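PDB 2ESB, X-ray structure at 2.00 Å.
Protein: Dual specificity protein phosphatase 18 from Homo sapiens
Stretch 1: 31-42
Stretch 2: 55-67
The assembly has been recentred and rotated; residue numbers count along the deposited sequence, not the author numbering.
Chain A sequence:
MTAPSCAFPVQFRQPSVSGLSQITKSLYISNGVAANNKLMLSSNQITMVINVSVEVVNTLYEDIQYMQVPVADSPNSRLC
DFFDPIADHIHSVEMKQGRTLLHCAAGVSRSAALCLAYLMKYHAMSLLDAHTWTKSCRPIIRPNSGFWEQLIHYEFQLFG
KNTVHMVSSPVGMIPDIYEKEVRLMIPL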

# COMPACT_ATOMS: atom_id res chain seq x y z
N ASN A 31 6.99 5.29 -6.23
CA ASN A 31 7.45 6.40 -5.41
C ASN A 31 6.78 7.67 -5.97
O ASN A 31 5.97 7.59 -6.91
CB ASN A 31 8.98 6.53 -5.46
CG ASN A 31 9.49 6.89 -6.83
OD1 ASN A 31 8.72 6.98 -7.79
ND2 ASN A 31 10.80 7.09 -6.94
N GLY A 32 7.10 8.82 -5.40
CA GLY A 32 6.49 10.06 -5.85
C GLY A 32 6.88 10.54 -7.23
O GLY A 32 6.11 11.23 -7.90
N VAL A 33 8.09 10.20 -7.67
CA VAL A 33 8.54 10.61 -8.98
C VAL A 33 7.70 9.98 -10.09
O VAL A 33 7.18 10.67 -10.98
CB VAL A 33 10.00 10.21 -9.23
CG1 VAL A 33 10.45 10.70 -10.59
CG2 VAL A 33 10.89 10.78 -8.13
N ALA A 34 7.57 8.67 -10.03
CA ALA A 34 6.83 7.92 -11.02
C ALA A 34 5.37 8.33 -11.07
O ALA A 34 4.77 8.36 -12.14
CB ALA A 34 6.94 6.43 -10.72
N ALA A 35 4.83 8.67 -9.91
CA ALA A 35 3.43 9.05 -9.77
C ALA A 35 3.04 10.30 -10.57
O ALA A 35 1.86 10.53 -10.81
CB ALA A 35 3.10 9.26 -8.30
N ASN A 36 4.02 11.10 -10.97
CA ASN A 36 3.74 12.30 -11.76
C ASN A 36 4.34 12.19 -13.16
O ASN A 36 4.47 13.18 -13.88
CB ASN A 36 4.28 13.55 -11.06
CG ASN A 36 3.49 13.91 -9.82
OD1 ASN A 36 4.05 14.40 -8.84
ND2 ASN A 36 2.18 13.68 -9.86
N ASN A 37 4.70 10.97 -13.55
CA ASN A 37 5.26 10.69 -14.87
C ASN A 37 4.07 10.36 -15.77
O ASN A 37 3.57 9.23 -15.77
CB ASN A 37 6.19 9.48 -14.80
CG ASN A 37 6.86 9.19 -16.13
OD1 ASN A 37 6.27 9.36 -17.19
ND2 ASN A 37 8.10 8.72 -16.07
N LYS A 38 3.62 11.34 -16.54
CA LYS A 38 2.46 11.16 -17.41
C LYS A 38 2.55 9.94 -18.33
O LYS A 38 1.61 9.14 -18.41
CB LYS A 38 2.23 12.43 -18.23
CG LYS A 38 0.93 12.45 -19.01
CD LYS A 38 0.83 13.76 -19.79
CE LYS A 38 -0.48 13.89 -20.57
NZ LYS A 38 -0.49 15.18 -21.30
N LEU A 39 3.67 9.78 -19.03
CA LEU A 39 3.82 8.66 -19.95
C LEU A 39 3.70 7.31 -19.27
O LEU A 39 3.08 6.39 -19.80
CB LEU A 39 5.18 8.72 -20.65
CG LEU A 39 5.30 9.76 -21.77
CD1 LEU A 39 6.69 9.70 -22.37
CD2 LEU A 39 4.24 9.49 -22.82
N MET A 40 4.28 7.21 -18.08
CA MET A 40 4.24 5.98 -17.32
C MET A 40 2.83 5.66 -16.87
O MET A 40 2.42 4.50 -16.84
CB MET A 40 5.17 6.09 -16.12
CG MET A 40 5.52 4.75 -15.51
SD MET A 40 6.92 4.91 -14.42
CE MET A 40 8.22 5.03 -15.61
N LEU A 41 2.08 6.69 -16.50
CA LEU A 41 0.70 6.48 -16.07
C LEU A 41 -0.14 6.01 -17.26
O LEU A 41 -0.87 5.02 -17.16
CB LEU A 41 0.12 7.79 -15.52
CG LEU A 41 0.77 8.31 -14.23
CD1 LEU A 41 0.18 9.66 -13.89
CD2 LEU A 41 0.56 7.31 -13.09
N SER A 42 -0.04 6.70 -18.38
CA SER A 42 -0.84 6.30 -19.53
C SER A 42 -0.43 4.94 -20.10
O SER A 42 -1.29 4.13 -20.47
CB SER A 42 -0.80 7.38 -20.62
OG SER A 42 0.52 7.67 -21.01
N GLU A 55 2.87 15.16 2.43
CA GLU A 55 3.78 16.04 1.70
C GLU A 55 3.95 15.98 0.18
O GLU A 55 4.40 16.96 -0.41
CB GLU A 55 5.16 15.93 2.36
CG GLU A 55 6.00 14.71 1.92
CD GLU A 55 5.64 13.42 2.65
OE1 GLU A 55 4.59 13.35 3.32
OE2 GLU A 55 6.42 12.45 2.54
N VAL A 56 3.62 14.86 -0.45
CA VAL A 56 3.79 14.76 -1.90
C VAL A 56 2.66 15.43 -2.67
O VAL A 56 1.48 15.20 -2.40
CB VAL A 56 3.90 13.27 -2.34
CG1 VAL A 56 4.18 13.18 -3.84
CG2 VAL A 56 4.99 12.57 -1.54
N VAL A 57 3.04 16.26 -3.64
CA VAL A 57 2.05 16.95 -4.47
C VAL A 57 1.92 16.24 -5.81
O VAL A 57 2.92 15.90 -6.44
CB VAL A 57 2.48 18.41 -4.73
CG1 VAL A 57 1.60 19.01 -5.85
CG2 VAL A 57 2.38 19.22 -3.43
N ASN A 58 0.68 16.00 -6.25
CA ASN A 58 0.44 15.36 -7.55
C ASN A 58 0.20 16.39 -8.65
O ASN A 58 -0.43 17.42 -8.42
CB ASN A 58 -0.83 14.49 -7.52
CG ASN A 58 -0.64 13.18 -6.79
OD1 ASN A 58 -1.28 12.93 -5.78
ND2 ASN A 58 0.24 12.33 -7.32
N THR A 59 0.69 16.08 -9.85
CA THR A 59 0.44 16.89 -11.03
C THR A 59 -0.86 16.21 -11.47
O THR A 59 -0.91 14.98 -11.55
CB THR A 59 1.51 16.68 -12.12
OG1 THR A 59 2.80 17.02 -11.60
CG2 THR A 59 1.21 17.57 -13.33
N LEU A 60 -1.91 16.97 -11.76
CA LEU A 60 -3.18 16.35 -12.14
C LEU A 60 -3.36 16.24 -13.64
O LEU A 60 -3.75 17.21 -14.30
CB LEU A 60 -4.34 17.16 -11.54
CG LEU A 60 -4.21 17.52 -10.05
CD1 LEU A 60 -5.48 18.26 -9.60
CD2 LEU A 60 -4.02 16.25 -9.22
N TYR A 61 -3.08 15.06 -14.19
CA TYR A 61 -3.22 14.87 -15.62
C TYR A 61 -4.66 14.55 -16.01
O TYR A 61 -5.45 14.08 -15.20
CB TYR A 61 -2.28 13.77 -16.11
CG TYR A 61 -0.82 14.11 -15.88
CD1 TYR A 61 -0.02 13.33 -15.04
CD2 TYR A 61 -0.24 15.22 -16.49
CE1 TYR A 61 1.32 13.64 -14.82
CE2 TYR A 61 1.09 15.54 -16.29
CZ TYR A 61 1.87 14.75 -15.46
OH TYR A 61 3.20 15.06 -15.29
N GLU A 62 -4.97 14.81 -17.27
CA GLU A 62 -6.30 14.59 -17.82
C GLU A 62 -6.71 13.12 -17.82
O GLU A 62 -5.89 12.23 -18.06
CB GLU A 62 -6.34 15.12 -19.26
CG GLU A 62 -7.56 15.96 -19.58
CD GLU A 62 -7.78 17.07 -18.57
OE1 GLU A 62 -8.33 16.78 -17.49
OE2 GLU A 62 -7.39 18.22 -18.86
N ASP A 63 -7.98 12.88 -17.52
CA ASP A 63 -8.54 11.53 -17.52
C ASP A 63 -7.98 10.57 -16.47
O ASP A 63 -8.06 9.35 -16.62
CB ASP A 63 -8.40 10.94 -18.92
CG ASP A 63 -9.21 11.72 -19.95
OD1 ASP A 63 -8.75 11.82 -21.10
OD2 ASP A 63 -10.30 12.23 -19.59
N ILE A 64 -7.39 11.12 -15.43
CA ILE A 64 -6.90 10.30 -14.33
C ILE A 64 -7.54 10.90 -13.09
O ILE A 64 -7.62 12.12 -12.96
CB ILE A 64 -5.37 10.34 -14.22
CG1 ILE A 64 -4.76 9.71 -15.48
CG2 ILE A 64 -4.92 9.59 -12.96
CD1 ILE A 64 -3.24 9.70 -15.51
N GLN A 65 -8.02 10.04 -12.20
CA GLN A 65 -8.65 10.49 -10.95
C GLN A 65 -7.61 10.44 -9.84
O GLN A 65 -6.84 9.49 -9.76
CB GLN A 65 -9.84 9.59 -10.60
CG GLN A 65 -10.68 10.12 -9.46
CD GLN A 65 -11.71 9.11 -8.97
OE1 GLN A 65 -12.30 8.38 -9.76
NE2 GLN A 65 -11.93 9.07 -7.65
N TYR A 66 -7.60 11.46 -8.97
CA TYR A 66 -6.64 11.53 -7.87
C TYR A 66 -7.30 11.73 -6.51
O TYR A 66 -8.39 12.30 -6.42
CB TYR A 66 -5.66 12.70 -8.07
CG TYR A 66 -4.79 12.63 -9.31
CD1 TYR A 66 -5.30 12.97 -10.57
CD2 TYR A 66 -3.47 12.22 -9.23
CE1 TYR A 66 -4.50 12.91 -11.71
CE2 TYR A 66 -2.65 12.14 -10.38
CZ TYR A 66 -3.18 12.49 -11.61
OH TYR A 66 -2.39 12.44 -12.74
N MET A 67 -6.63 11.27 -5.46
CA MET A 67 -7.11 11.49 -4.11
C MET A 67 -5.90 11.40 -3.19
O MET A 67 -4.84 10.91 -3.58
CB MET A 67 -8.16 10.44 -3.69
CG MET A 67 -7.60 9.08 -3.35
SD MET A 67 -8.92 8.01 -2.75
CE MET A 67 -8.98 8.58 -1.03
O HOH W 1 0.13 12.44 -11.91

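How do the two backbones run past each other? They keep pace in the same direction, Gly32 lying nearest Val56, Asn36 nearest Thr59 and Lys38 nearest Tyr61, and they spread apart toward Leu41 and Ile64. Most of the second stretch is loop, while the first enters a helix at Lys38, capped by Asn37, whose OD1 accepts from Met40 N at 3.1 Å.

Where do they bond directly? The hydroxyl of Tyr61 donates from OH to Asn36 O at 2.7 Å, using a carbonyl just ahead of the helix. The Asn36 side chain also reaches the backbone around Val57 and Thr59, but its amide is probably turned over in the model, so the pairing of its atoms remains open.

What does water add? One water donates to both Ala35 O and Thr59 O, each 2.8 Å from its oxygen, linking two carbonyls that could not bond to each other. The water oxygen also lies 2.7 Å from Tyr66 OH.

What packs around the Tyr61 ring? Lys38 CB sits over one face, 3.7 Å from the Tyr61 ring centroid, in a CH-pi contact; beyond it the extended chain leads away. At the ring edge, Leu41 CD1 comes 3.9 Å from Tyr61 CD1. Leu41 CD1 also meets Ile64 CD1 at 3.8 Å, extending the apolar contact past the ring.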